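Local structure of DUF1116 domain-containing protein (Enterococcus faecalis, 3CLQ) at residues F318-A323 with A335-Y340. The protein is of unknown function but belongs to the AllG family, named after a subunit of oxamate carbamoyltransferase, and may have a related role. Residues are numbered along the deposited sequence; the frame is centred on the assembly and turned at random.
Sequences FAMAAA and AEALNY
The hydroxyl oxygen of S341, one residue beyond the segment 335-340, is the best-held polar atom here, gripped by two hydrogen bonds: S341 OG pairs with F318 O and accepts from A321 N, and so ties the loop to the helix. The loop's own turn is closed by A322 N donating to A319 O at 2.7 Å, with A323 N giving to M320 O in the same way; in this short 3-10 turn the M320 side chain heads for the helix. The selenomethionine, extended beyond CG (chi2 178°, chi3 154°), runs alongside Y340, both side chains pointing the same way. M320 SE meets Y340 CD2 at 3.5 Å, an oblique Met-aromatic contact 62° off the ring normal. M320 CE turns to the helix surface and packs on A337 CB at 3.8 Å, while M320 SE lies 3.8 Å from A337 CA. A separate apolar touch comes from L338, whose CD2 reaches back to A321 CB at 3.8 Å. The side chains thus meet through apolar atoms, and A321 N and A337 O stay 3.8 Å apart, unbonded. In this buried interface the loop between helices 309-313 and 327-330 lies on helix 334-343, while F318 packs on strand 363-369.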
loop_
_atom_site.group_PDB
_atom_site.type_symbol
_atom_site.label_atom_id
_atom_site.label_comp_id
_atom_site.label_asym_id
_atom_site.label_seq_id
_atom_site.Cartn_x
_atom_site.Cartn_y
_atom_site.Cartn_z
ATOM N N PHE B 318 -18.720 2.149 1.221
ATOM C CA PHE B 318 -18.872 3.597 1.142
ATOM C C PHE B 318 -17.639 4.194 0.468
ATOM O O PHE B 318 -17.729 5.192 -0.236
ATOM C CB PHE B 318 -19.057 4.188 2.540
ATOM C CG PHE B 318 -20.494 4.208 3.020
ATOM C CD1 PHE B 318 -21.008 5.324 3.664
ATOM C CD2 PHE B 318 -21.324 3.112 2.842
ATOM C CE1 PHE B 318 -22.321 5.351 4.111
ATOM C CE2 PHE B 318 -22.641 3.132 3.292
ATOM C CZ PHE B 318 -23.140 4.254 3.925
ATOM N N ALA B 319 -16.478 3.570 0.682
ATOM C CA ALA B 319 -15.236 4.060 0.078
ATOM C C ALA B 319 -14.923 3.347 -1.215
ATOM O O ALA B 319 -13.913 3.596 -1.811
ATOM C CB ALA B 319 -14.077 3.940 1.028
HETATM N N MSE B 320 -15.797 2.454 -1.641
HETATM C CA MSE B 320 -15.643 1.753 -2.902
HETATM C C MSE B 320 -14.669 2.436 -3.863
HETATM O O MSE B 320 -13.714 1.826 -4.314
HETATM C CB MSE B 320 -17.009 1.660 -3.556
HETATM C CG MSE B 320 -17.364 0.320 -4.135
HETATM SE SE MSE B 320 -19.187 0.400 -4.858
HETATM C CE MSE B 320 -18.934 -1.045 -6.182
ATOM N N ALA B 321 -14.904 3.707 -4.163
ATOM C CA ALA B 321 -14.130 4.426 -5.185
ATOM C C ALA B 321 -12.619 4.370 -5.011
ATOM O O ALA B 321 -11.880 4.488 -5.978
ATOM C CB ALA B 321 -14.566 5.873 -5.257
ATOM N N ALA B 322 -12.170 4.220 -3.777
ATOM C CA ALA B 322 -10.751 4.251 -3.441
ATOM C C ALA B 322 -10.032 2.975 -3.860
ATOM O O ALA B 322 -8.809 2.923 -3.863
ATOM C CB ALA B 322 -10.585 4.447 -1.962
ATOM N N ALA B 323 -10.795 1.959 -4.240
ATOM C CA ALA B 323 -10.248 0.637 -4.373
ATOM C C ALA B 323 -10.672 0.001 -5.674
ATOM O O ALA B 323 -11.351 -1.045 -5.659
ATOM C CB ALA B 323 -10.735 -0.201 -3.223
ATOM N N ALA B 335 -16.881 2.986 -13.061
ATOM C CA ALA B 335 -17.730 4.174 -13.027
ATOM C C ALA B 335 -18.828 4.069 -11.955
ATOM O O ALA B 335 -19.148 5.051 -11.300
ATOM C CB ALA B 335 -18.308 4.460 -14.377
ATOM N N GLU B 336 -19.375 2.876 -11.754
ATOM C CA GLU B 336 -20.381 2.650 -10.717
ATOM C C GLU B 336 -19.808 2.830 -9.322
ATOM O O GLU B 336 -20.498 3.316 -8.424
ATOM C CB GLU B 336 -20.975 1.243 -10.814
ATOM C CG GLU B 336 -22.085 1.096 -11.862
ATOM C CD GLU B 336 -22.428 -0.371 -12.175
ATOM O OE1 GLU B 336 -22.066 -1.290 -11.394
ATOM O OE2 GLU B 336 -23.063 -0.601 -13.224
ATOM N N ALA B 337 -18.558 2.422 -9.129
ATOM C CA ALA B 337 -17.962 2.517 -7.808
ATOM C C ALA B 337 -17.666 3.974 -7.472
ATOM O O ALA B 337 -17.905 4.412 -6.353
ATOM C CB ALA B 337 -16.729 1.644 -7.696
ATOM N N LEU B 338 -17.181 4.738 -8.441
ATOM C CA LEU B 338 -16.967 6.160 -8.207
ATOM C C LEU B 338 -18.294 6.740 -7.799
ATOM O O LEU B 338 -18.393 7.522 -6.874
ATOM C CB LEU B 338 -16.504 6.866 -9.481
ATOM C CG LEU B 338 -15.192 6.368 -10.087
ATOM C CD1 LEU B 338 -14.666 7.305 -11.190
ATOM C CD2 LEU B 338 -14.164 6.174 -8.988
ATOM N N ASN B 339 -19.327 6.327 -8.507
ATOM C CA ASN B 339 -20.637 6.893 -8.364
ATOM C C ASN B 339 -21.294 6.642 -7.017
ATOM O O ASN B 339 -22.047 7.484 -6.523
ATOM C CB ASN B 339 -21.508 6.305 -9.451
ATOM C CG ASN B 339 -22.313 7.343 -10.149
ATOM O OD1 ASN B 339 -22.082 7.634 -11.333
ATOM N ND2 ASN B 339 -23.255 7.942 -9.421
ATOM N N TYR B 340 -21.023 5.474 -6.438
ATOM C CA TYR B 340 -21.651 5.051 -5.180
ATOM C C TYR B 340 -21.130 5.854 -3.985
ATOM O O TYR B 340 -21.890 6.253 -3.084
ATOM C CB TYR B 340 -21.406 3.555 -4.934
ATOM C CG TYR B 340 -22.507 2.610 -5.401
ATOM C CD1 TYR B 340 -23.842 2.794 -5.000
ATOM C CD2 TYR B 340 -22.208 1.506 -6.202
ATOM C CE1 TYR B 340 -24.856 1.918 -5.412
ATOM C CE2 TYR B 340 -23.196 0.625 -6.617
ATOM C CZ TYR B 340 -24.525 0.832 -6.221
ATOM O OH TYR B 340 -25.508 -0.056 -6.636
#